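Local coordinates for fructokinase (Vibrio cholerae serotype O1, PDB 5EYN), which phosphorylates fructose at the expense of ATP, as a metal-dependent sugar kinase of the PfkB (ribokinase-like) family, at residues M18-T24 and S58-F64; L31-G35 and Q305-M309; A53-G59 and G270-Y274; E110-F115 and L175-V179. One frame throughout, in Å; residues are numbered along the deposited sequence.

Interaction 1 (M18-T24 and S58-F64); sequences MSRVWLT and SGRSAFF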
# COMPACT_ATOMS: atom_id res chain seq x y z
N MET A 18 10.06 20.84 -31.29
CA MET A 18 10.06 20.27 -29.95
C MET A 18 9.73 18.79 -29.99
O MET A 18 8.60 18.38 -30.30
CB MET A 18 9.05 21.00 -29.06
CG MET A 18 9.05 20.49 -27.64
SD MET A 18 8.48 21.75 -26.49
CE MET A 18 6.80 22.00 -27.07
N SER A 19 10.72 17.97 -29.68
CA SER A 19 10.56 16.54 -29.83
C SER A 19 9.79 15.97 -28.63
O SER A 19 9.96 16.42 -27.49
CB SER A 19 11.93 15.89 -29.99
OG SER A 19 12.61 16.47 -31.09
N ARG A 20 8.93 15.01 -28.89
CA ARG A 20 8.19 14.33 -27.83
C ARG A 20 9.13 13.46 -27.02
O ARG A 20 9.96 12.75 -27.58
CB ARG A 20 7.10 13.45 -28.43
CG ARG A 20 6.31 12.68 -27.40
CD ARG A 20 5.20 11.86 -28.05
NE ARG A 20 4.12 12.71 -28.53
CZ ARG A 20 3.84 12.97 -29.81
NH1 ARG A 20 4.56 12.46 -30.79
NH2 ARG A 20 2.82 13.76 -30.11
N VAL A 21 8.99 13.53 -25.70
CA VAL A 21 9.67 12.62 -24.79
C VAL A 21 8.64 11.66 -24.22
O VAL A 21 7.69 12.09 -23.56
CB VAL A 21 10.38 13.36 -23.66
CG1 VAL A 21 11.13 12.38 -22.77
CG2 VAL A 21 11.31 14.44 -24.22
N TRP A 22 8.84 10.37 -24.47
CA TRP A 22 8.02 9.30 -23.90
C TRP A 22 8.65 8.84 -22.61
O TRP A 22 9.85 8.61 -22.55
CB TRP A 22 7.97 8.11 -24.86
CG TRP A 22 7.12 8.29 -26.08
CD1 TRP A 22 7.56 8.56 -27.35
CD2 TRP A 22 5.69 8.21 -26.17
NE1 TRP A 22 6.50 8.65 -28.20
CE2 TRP A 22 5.34 8.44 -27.51
CE3 TRP A 22 4.67 7.97 -25.24
CZ2 TRP A 22 4.02 8.43 -27.95
CZ3 TRP A 22 3.37 7.97 -25.68
CH2 TRP A 22 3.05 8.19 -27.01
N LEU A 23 7.81 8.68 -21.59
CA LEU A 23 8.19 8.14 -20.30
C LEU A 23 7.38 6.87 -20.10
O LEU A 23 6.20 6.82 -20.42
CB LEU A 23 7.88 9.15 -19.18
CG LEU A 23 8.62 10.50 -19.13
CD1 LEU A 23 10.11 10.34 -19.27
CD2 LEU A 23 8.09 11.45 -20.20
N THR A 24 8.01 5.85 -19.55
CA THR A 24 7.30 4.63 -19.22
C THR A 24 7.80 4.08 -17.91
O THR A 24 8.95 4.30 -17.53
CB THR A 24 7.45 3.58 -20.34
OG1 THR A 24 6.68 2.42 -20.03
CG2 THR A 24 8.90 3.14 -20.54
N SER A 58 7.37 23.38 -20.08
CA SER A 58 6.70 23.65 -21.36
C SER A 58 7.09 22.65 -22.46
O SER A 58 6.87 22.90 -23.64
CB SER A 58 6.92 25.10 -21.82
OG SER A 58 8.04 25.19 -22.67
N GLY A 59 7.66 21.51 -22.07
CA GLY A 59 8.02 20.49 -23.03
C GLY A 59 6.87 19.56 -23.34
O GLY A 59 5.79 19.64 -22.76
N ARG A 60 7.14 18.66 -24.26
CA ARG A 60 6.16 17.72 -24.77
C ARG A 60 6.46 16.34 -24.22
O ARG A 60 7.33 15.65 -24.72
CB ARG A 60 6.26 17.69 -26.29
CG ARG A 60 5.16 16.95 -26.99
CD ARG A 60 5.51 16.90 -28.46
NE ARG A 60 4.37 16.58 -29.31
CZ ARG A 60 4.46 16.49 -30.63
NH1 ARG A 60 3.39 16.20 -31.36
NH2 ARG A 60 5.63 16.69 -31.23
N SER A 61 5.76 15.95 -23.17
CA SER A 61 6.00 14.65 -22.57
C SER A 61 4.72 13.81 -22.63
O SER A 61 3.60 14.32 -22.64
CB SER A 61 6.52 14.79 -21.14
OG SER A 61 5.54 15.33 -20.31
N ALA A 62 4.91 12.50 -22.70
CA ALA A 62 3.81 11.55 -22.83
C ALA A 62 4.20 10.32 -22.04
O ALA A 62 5.36 9.95 -22.05
CB ALA A 62 3.58 11.19 -24.29
N PHE A 63 3.24 9.70 -21.37
CA PHE A 63 3.51 8.58 -20.49
C PHE A 63 2.77 7.36 -20.99
O PHE A 63 1.60 7.47 -21.35
CB PHE A 63 3.03 8.91 -19.08
CG PHE A 63 3.42 7.90 -18.03
CD1 PHE A 63 4.54 8.12 -17.26
CD2 PHE A 63 2.67 6.76 -17.80
CE1 PHE A 63 4.91 7.23 -16.29
CE2 PHE A 63 3.05 5.86 -16.83
CZ PHE A 63 4.17 6.10 -16.07
N PHE A 64 3.44 6.22 -21.05
CA PHE A 64 2.75 4.96 -21.28
C PHE A 64 3.12 3.96 -20.21
O PHE A 64 4.28 3.86 -19.80
CB PHE A 64 2.96 4.39 -22.70
CG PHE A 64 4.35 3.86 -23.01
CD1 PHE A 64 4.64 2.50 -22.89
CD2 PHE A 64 5.33 4.70 -23.53
CE1 PHE A 64 5.90 2.01 -23.24
CE2 PHE A 64 6.59 4.20 -23.87
CZ PHE A 64 6.86 2.85 -23.73
O HOH W 1 9.75 18.35 -25.51
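Thr24 OG1 donates to the backbone O of Phe64 at 2.8 Å, from 35° off the carbonyl plane. This bond lies at the far end of two neighbouring parallel strands, 21-24 and 61-68, in the main sheet of the ribokinase-like fold. Their backbones are joined by Val21 N to Arg60 O, Ala62 N to Val21 O, Leu23 N to Ala62 O and Phe64 N to Leu23 O, all 2.8 to 2.9 Å long. OG1 of Thr24 lies trans to the backbone N (chi1 -177°), turned to Phe64 O; CB itself stands over the centre of the Phe64 ring, a CH-pi contact of 3.6 Å from CB to the centroid. On the same side of the sheet Ala62 CB sits over the six-membered ring of Trp22, 3.9 Å from its centroid, while Trp22 CE3 approaches the Phe64 ring near its plane. Leu23 and Phe63 pack on the other side, where helix 46-56 covers Leu23. Toward the N terminus Arg20 NH2 is modelled over a face of the Arg60 guanidinium, 2.8 Å from Arg60 NH1, a spacing too short for two donors and so doubtful in detail; Arg20 NH1 has its salt bridge with Glu137. Where the strands splay, one water bridges them, donating a hydrogen bond to Ser19 O at 2.8 Å and accepting from Arg60 N at 2.9 Å.

Interaction 2 (L31-G35 and Q305-M309); sequences LIPDG and QKGAM. With NA (sodium ion), chain F.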
# COMPACT_ATOMS: atom_id res chain seq x y z
N LEU A 31 3.82 8.10 0.04
CA LEU A 31 3.26 8.51 1.33
C LEU A 31 4.40 9.10 2.14
O LEU A 31 5.32 8.41 2.55
CB LEU A 31 2.65 7.28 2.01
CG LEU A 31 1.47 6.66 1.28
CD1 LEU A 31 1.12 5.31 1.90
CD2 LEU A 31 0.26 7.57 1.28
N ILE A 32 4.34 10.41 2.34
CA ILE A 32 5.46 11.15 2.89
C ILE A 32 5.06 11.72 4.25
O ILE A 32 4.09 12.47 4.33
CB ILE A 32 5.92 12.27 1.95
CG1 ILE A 32 6.33 11.64 0.61
CG2 ILE A 32 7.08 13.06 2.56
CD1 ILE A 32 6.96 12.62 -0.38
N PRO A 33 5.79 11.36 5.30
CA PRO A 33 5.44 11.85 6.64
C PRO A 33 5.31 13.36 6.69
O PRO A 33 6.14 14.09 6.14
CB PRO A 33 6.62 11.40 7.49
CG PRO A 33 7.12 10.16 6.79
CD PRO A 33 6.98 10.48 5.34
N ASP A 34 4.27 13.82 7.36
CA ASP A 34 4.04 15.25 7.56
C ASP A 34 3.24 15.39 8.84
O ASP A 34 2.01 15.49 8.81
CB ASP A 34 3.30 15.84 6.36
CG ASP A 34 3.37 17.35 6.31
OD1 ASP A 34 4.47 17.91 6.51
OD2 ASP A 34 2.31 17.96 6.07
N GLY A 35 3.95 15.35 9.95
CA GLY A 35 3.34 15.23 11.27
C GLY A 35 3.51 13.79 11.69
O GLY A 35 3.70 12.91 10.85
N GLN A 305 10.31 21.54 -1.59
CA GLN A 305 9.04 21.12 -1.02
C GLN A 305 8.93 19.59 -1.00
O GLN A 305 9.54 18.89 -1.83
CB GLN A 305 7.86 21.66 -1.80
CG GLN A 305 7.67 23.17 -1.71
CD GLN A 305 6.39 23.61 -2.37
OE1 GLN A 305 6.40 24.16 -3.46
NE2 GLN A 305 5.28 23.34 -1.72
N LYS A 306 8.17 19.09 -0.04
CA LYS A 306 7.88 17.67 0.07
C LYS A 306 7.08 17.22 -1.14
O LYS A 306 6.20 17.90 -1.64
CB LYS A 306 7.08 17.40 1.34
CG LYS A 306 7.92 17.46 2.60
CD LYS A 306 7.12 17.11 3.85
CE LYS A 306 7.96 17.19 5.09
NZ LYS A 306 7.20 16.73 6.28
N GLY A 307 7.42 16.02 -1.60
CA GLY A 307 6.80 15.40 -2.77
C GLY A 307 7.73 15.56 -3.94
O GLY A 307 8.33 16.61 -4.15
N ALA A 308 7.88 14.51 -4.73
CA ALA A 308 8.77 14.55 -5.90
C ALA A 308 8.36 15.61 -6.91
O ALA A 308 9.21 16.19 -7.56
CB ALA A 308 8.80 13.19 -6.57
N MET A 309 7.06 15.83 -7.05
CA MET A 309 6.59 16.69 -8.12
C MET A 309 6.32 18.12 -7.68
O MET A 309 6.18 19.01 -8.50
CB MET A 309 5.30 16.16 -8.73
CG MET A 309 5.45 14.83 -9.39
SD MET A 309 3.88 14.31 -10.10
CE MET A 309 4.35 12.74 -10.81
NA NA F . 9.90 17.96 -3.83
O HOH W 2 9.55 18.72 -6.03
O HOH W 3 11.24 16.65 -3.18
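Ile32, near the end of strand 28-33, faces the irregular loop 305-309 at Gly307, their CA atoms 7.2 Å apart, and side chains alone span the distance. Ile32 puts its CD1 3.6 Å from Gly307 N, covering the backbone just beside a sodium site; that same N donates to Asp260. Lys306 does the reaching. Its chain is fully extended beyond CG, with chi2, chi3 and chi4 all near 180°, and carries the ammonium across to the lid strand. There NZ gives one hydrogen bond to Pro33 O at 2.8 Å and another to Asp34 OD1 at 3.0 Å, the second being part of a salt bridge. OD1 is met on its anti side, 16° out of the carboxylate plane. The other oxygen, Asp34 OD2, bonds His38 of the second subunit, which brings the contact to the dimer interface. On the opposite flank of Lys306 the loop wraps the sodium ion: Gln305 O coordinates at 2.2 Å and Gly307 O at 2.1 Å, with Ala302 O and two waters completing the ligands found. Gly307 has positive phi as the loop bends round the ion. Lysine and histidine on separate oxygens should help keep Asp34 ionised, and one carboxylate thus joins the loop that holds the sodium ion to His38 of the second subunit.

Interaction 3 (A53-G59 and G270-Y274); sequences AIARLSG and GGLLY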
# COMPACT_ATOMS: atom_id res chain seq x y z
N ALA A 53 8.13 16.96 -14.86
CA ALA A 53 9.20 17.95 -14.88
C ALA A 53 9.30 18.55 -16.27
O ALA A 53 9.45 19.77 -16.41
CB ALA A 53 10.51 17.35 -14.50
N ILE A 54 9.27 17.70 -17.29
CA ILE A 54 9.36 18.17 -18.66
C ILE A 54 8.17 19.07 -19.01
O ILE A 54 8.33 20.14 -19.59
CB ILE A 54 9.46 16.97 -19.62
CG1 ILE A 54 10.82 16.30 -19.44
CG2 ILE A 54 9.28 17.43 -21.05
CD1 ILE A 54 10.93 14.93 -20.11
N ALA A 55 6.97 18.62 -18.67
CA ALA A 55 5.76 19.38 -18.95
C ALA A 55 5.77 20.75 -18.26
O ALA A 55 5.38 21.76 -18.85
CB ALA A 55 4.53 18.58 -18.55
N ARG A 56 6.27 20.80 -17.03
CA ARG A 56 6.30 22.06 -16.29
C ARG A 56 7.21 23.07 -16.96
O ARG A 56 7.00 24.26 -16.82
CB ARG A 56 6.76 21.83 -14.87
CG ARG A 56 5.75 21.09 -14.04
CD ARG A 56 5.48 21.78 -12.76
NE ARG A 56 4.47 21.07 -11.98
CZ ARG A 56 4.49 20.98 -10.67
NH1 ARG A 56 5.47 21.53 -9.98
NH2 ARG A 56 3.53 20.32 -10.04
N LEU A 57 8.22 22.59 -17.67
CA LEU A 57 9.15 23.44 -18.40
C LEU A 57 8.62 23.75 -19.81
O LEU A 57 9.34 24.35 -20.59
CB LEU A 57 10.53 22.78 -18.48
CG LEU A 57 11.29 22.64 -17.15
CD1 LEU A 57 12.48 21.70 -17.34
CD2 LEU A 57 11.73 23.99 -16.64
N SER A 58 7.37 23.38 -20.08
CA SER A 58 6.70 23.65 -21.36
C SER A 58 7.09 22.65 -22.46
O SER A 58 6.87 22.90 -23.64
CB SER A 58 6.92 25.10 -21.82
OG SER A 58 8.04 25.19 -22.67
N GLY A 59 7.66 21.51 -22.07
CA GLY A 59 8.02 20.49 -23.03
C GLY A 59 6.87 19.56 -23.34
O GLY A 59 5.79 19.64 -22.76
N GLY A 270 14.53 15.47 -15.84
CA GLY A 270 13.54 16.26 -16.55
C GLY A 270 14.11 17.51 -17.20
O GLY A 270 13.82 17.80 -18.36
N GLY A 271 14.93 18.24 -16.46
CA GLY A 271 15.56 19.42 -17.05
C GLY A 271 16.50 19.06 -18.19
O GLY A 271 16.51 19.71 -19.24
N LEU A 272 17.30 18.02 -17.97
CA LEU A 272 18.23 17.53 -18.97
C LEU A 272 17.49 17.17 -20.25
O LEU A 272 17.82 17.66 -21.34
CB LEU A 272 18.94 16.29 -18.44
CG LEU A 272 19.93 15.63 -19.39
CD1 LEU A 272 21.11 16.53 -19.66
CD2 LEU A 272 20.41 14.31 -18.81
N LEU A 273 16.49 16.30 -20.13
CA LEU A 273 15.80 15.80 -21.32
C LEU A 273 14.94 16.86 -21.96
O LEU A 273 14.81 16.89 -23.17
CB LEU A 273 14.95 14.56 -21.02
CG LEU A 273 15.71 13.34 -20.52
CD1 LEU A 273 14.75 12.17 -20.32
CD2 LEU A 273 16.81 12.94 -21.50
N TYR A 274 14.36 17.77 -21.17
CA TYR A 274 13.64 18.88 -21.77
C TYR A 274 14.59 19.61 -22.73
O TYR A 274 14.25 19.84 -23.89
CB TYR A 274 13.09 19.85 -20.73
CG TYR A 274 12.62 21.12 -21.40
CD1 TYR A 274 11.49 21.11 -22.22
CD2 TYR A 274 13.34 22.30 -21.30
CE1 TYR A 274 11.08 22.25 -22.89
CE2 TYR A 274 12.92 23.43 -21.96
CZ TYR A 274 11.80 23.39 -22.76
OH TYR A 274 11.37 24.51 -23.43
O HOH W 4 9.41 24.13 -25.28
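A Schellman motif ends helix 46-56 against the flank of helix 264-278, whose first turn includes Ala264, Gly265 and Asp266 of the nucleotide and sugar sites. Ser58, with positive phi, is its C-prime residue: Gly59 N bonds Ile54 O and Ser58 N bonds Ala55 O. Tyr274 lies against this turn. Its ring has Leu57 CB over one face, 4.0 Å from the centroid and 13° off the normal, while Gly59 CA comes up at the edge, 3.5 Å from CE1. CG of Tyr274 is opposite the backbone N (chi1 168°), which swings the ring off its helix and against the C-terminal end of the other. At its far end a water bridges the hydroxyls, 2.7 Å from Tyr274 OH and 3.1 Å from Ser58 OG, and donates to the latter. Ser58 OG in turn donates to Leu57 O at 2.6 Å, in the carbonyl plane and on a lone pair, so the turn holds its own hydroxyl. Nearer the start of the two segments, the helices come close where one side is glycine: Ala53 CB is 3.8 Å from Gly270 CA, and Ile54 CG1 rests on Gly270 O at 3.5 Å. Leu57 CD1 rests against both Gly271 CA and Tyr274 CB. Such close packing through small residues suits two helices that lie on the same face of the central sheet in the ribokinase-like fold.

Interaction 4 (E110-F115 and L175-V179); sequences ERSFTF and LREEV. With FRU (beta-D-fructofuranose), chain B.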
# COMPACT_ATOMS: atom_id res chain seq x y z
N GLU A 110 17.14 5.40 -2.42
CA GLU A 110 16.67 4.03 -2.30
C GLU A 110 16.39 3.65 -0.83
O GLU A 110 15.37 3.03 -0.52
CB GLU A 110 17.69 3.08 -2.92
CG GLU A 110 17.28 1.63 -2.86
CD GLU A 110 18.28 0.70 -3.52
OE1 GLU A 110 19.40 1.16 -3.85
OE2 GLU A 110 17.95 -0.47 -3.71
N ARG A 111 17.29 4.03 0.07
CA ARG A 111 17.15 3.67 1.47
C ARG A 111 15.91 4.30 2.10
O ARG A 111 15.46 3.87 3.17
CB ARG A 111 18.40 4.06 2.25
CG ARG A 111 19.64 3.24 1.88
CD ARG A 111 20.88 3.73 2.60
NE ARG A 111 22.04 2.87 2.33
CZ ARG A 111 22.85 3.01 1.29
NH1 ARG A 111 23.88 2.17 1.15
NH2 ARG A 111 22.66 3.97 0.39
N SER A 112 15.37 5.34 1.47
CA SER A 112 14.21 6.05 2.03
C SER A 112 12.86 5.45 1.66
O SER A 112 11.83 5.91 2.16
CB SER A 112 14.20 7.53 1.60
OG SER A 112 13.76 7.65 0.25
N PHE A 113 12.84 4.45 0.79
CA PHE A 113 11.58 3.94 0.26
C PHE A 113 11.26 2.53 0.70
O PHE A 113 12.14 1.67 0.71
CB PHE A 113 11.59 3.95 -1.26
CG PHE A 113 11.86 5.31 -1.86
CD1 PHE A 113 13.00 5.52 -2.59
CD2 PHE A 113 10.97 6.35 -1.69
CE1 PHE A 113 13.26 6.76 -3.14
CE2 PHE A 113 11.23 7.60 -2.25
CZ PHE A 113 12.37 7.81 -2.97
N THR A 114 10.01 2.29 1.06
CA THR A 114 9.49 0.95 1.24
C THR A 114 8.35 0.74 0.26
O THR A 114 7.35 1.48 0.29
CB THR A 114 8.94 0.73 2.66
OG1 THR A 114 9.97 0.99 3.63
CG2 THR A 114 8.43 -0.70 2.84
N PHE A 115 8.49 -0.25 -0.61
CA PHE A 115 7.49 -0.56 -1.61
C PHE A 115 6.45 -1.51 -1.06
O PHE A 115 6.75 -2.66 -0.74
CB PHE A 115 8.17 -1.14 -2.85
CG PHE A 115 8.95 -0.10 -3.60
CD1 PHE A 115 8.43 0.50 -4.72
CD2 PHE A 115 10.18 0.32 -3.13
CE1 PHE A 115 9.12 1.50 -5.38
CE2 PHE A 115 10.87 1.31 -3.78
CZ PHE A 115 10.35 1.91 -4.90
N LEU A 175 17.95 2.78 -8.87
CA LEU A 175 17.84 1.45 -8.31
C LEU A 175 16.96 1.37 -7.09
O LEU A 175 17.10 2.16 -6.17
CB LEU A 175 19.22 0.92 -7.96
CG LEU A 175 20.21 0.85 -9.11
CD1 LEU A 175 21.55 0.32 -8.61
CD2 LEU A 175 19.67 0.02 -10.28
N ARG A 176 16.07 0.39 -7.10
CA ARG A 176 15.21 0.06 -5.98
C ARG A 176 15.17 -1.46 -5.88
O ARG A 176 14.27 -2.12 -6.42
CB ARG A 176 13.80 0.64 -6.19
CG ARG A 176 13.76 2.13 -6.53
CD ARG A 176 14.08 3.03 -5.34
NE ARG A 176 13.82 4.40 -5.74
CZ ARG A 176 14.70 5.21 -6.32
NH1 ARG A 176 15.95 4.85 -6.50
NH2 ARG A 176 14.32 6.42 -6.69
N GLU A 177 16.17 -2.02 -5.21
CA GLU A 177 16.40 -3.47 -5.27
C GLU A 177 15.21 -4.27 -4.79
O GLU A 177 14.95 -5.34 -5.33
CB GLU A 177 17.63 -3.85 -4.42
CG GLU A 177 18.04 -5.31 -4.52
CD GLU A 177 19.26 -5.59 -3.68
OE1 GLU A 177 19.16 -5.49 -2.44
OE2 GLU A 177 20.32 -5.89 -4.26
N GLU A 178 14.49 -3.78 -3.78
CA GLU A 178 13.46 -4.62 -3.18
C GLU A 178 12.30 -4.92 -4.14
O GLU A 178 11.53 -5.85 -3.90
CB GLU A 178 12.90 -4.02 -1.90
CG GLU A 178 11.88 -2.91 -2.13
CD GLU A 178 10.92 -2.78 -0.94
OE1 GLU A 178 10.14 -3.73 -0.61
OE2 GLU A 178 10.95 -1.73 -0.32
N VAL A 179 12.19 -4.16 -5.21
CA VAL A 179 11.12 -4.38 -6.18
C VAL A 179 11.37 -5.65 -7.02
O VAL A 179 10.44 -6.21 -7.61
CB VAL A 179 11.00 -3.11 -7.08
CG1 VAL A 179 9.99 -3.28 -8.20
CG2 VAL A 179 10.64 -1.92 -6.23
C1 FRU B . 10.12 4.75 -7.50
C2 FRU B . 10.41 5.92 -6.57
C3 FRU B . 9.22 6.75 -6.13
C4 FRU B . 9.73 8.16 -6.10
C5 FRU B . 10.80 8.12 -7.13
C6 FRU B . 11.96 9.04 -6.86
O1 FRU B . 9.68 5.18 -8.74
O2 FRU B . 11.04 5.39 -5.45
O3 FRU B . 8.77 6.24 -4.91
O4 FRU B . 8.78 9.11 -6.44
O5 FRU B . 11.27 6.78 -7.25
O6 FRU B . 12.94 8.94 -7.86
O HOH W 5 15.33 -1.39 -2.29
O HOH W 6 13.27 -0.24 1.69
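Glu110 and Arg176 bring their CA atoms to 5.6 Å where a 3-10 turn and strand 113-115, an outermost strand of the lid sheet within this chain, face the loop that contains a 3-10 turn at 177-179; the CA atoms of Phe115 and Val179 are 7.0 Å apart. The two segments form part of the fructose site. Two carboxylates hold backbone N-H groups across the gap: Glu110 OE2 accepts from Glu177 N at 2.8 Å, and Glu178 OE2 from Phe115 N at 2.9 Å, the latter donor well above the carboxylate plane. Glu178 OE1 goes elsewhere, to Lys118 and to Arg97 of the second subunit. Between these bonds Arg176 turns to the sugar. Its NE points at fructose O2 along a nearly straight bond (3.0 Å, 172°), NH2 donates to O5, and NH2 also bonds the beryllium trifluoride, a usual phosphate mimic. NH1 donates back to Leu175 O, which helps to hold the guanidinium. That plane lies only 15° from the ring of Phe113, whose centre has fructose O2 over one face and Ser112 OG over the other. Val179 CG2 makes a CH-pi contact over the Phe115 ring, 3.6 Å from its centroid.

Overall arrangement
From the N terminus, 18-24 opens interaction 1, but the chain first runs through 31-35 and 53-59, the opening segments of interactions 2 and 3, before 58-64 closes it as the neighbouring strand. Interaction 1 therefore crosses both. It shares Ser58 and Gly59 with interaction 3, and Val21 packs on Ile54, joining sheet and helix layer. Interaction 4 follows in series, closing its loop between lid and main domain at the sugar, about 12 Å from interaction 1 at the nearest atoms. It is nested within interaction 3, closed by helix 264-278, and that in turn within interaction 2, which returns near the C terminus to the lid. Interactions 2 and 4 both reach the lid sheet and the second subunit.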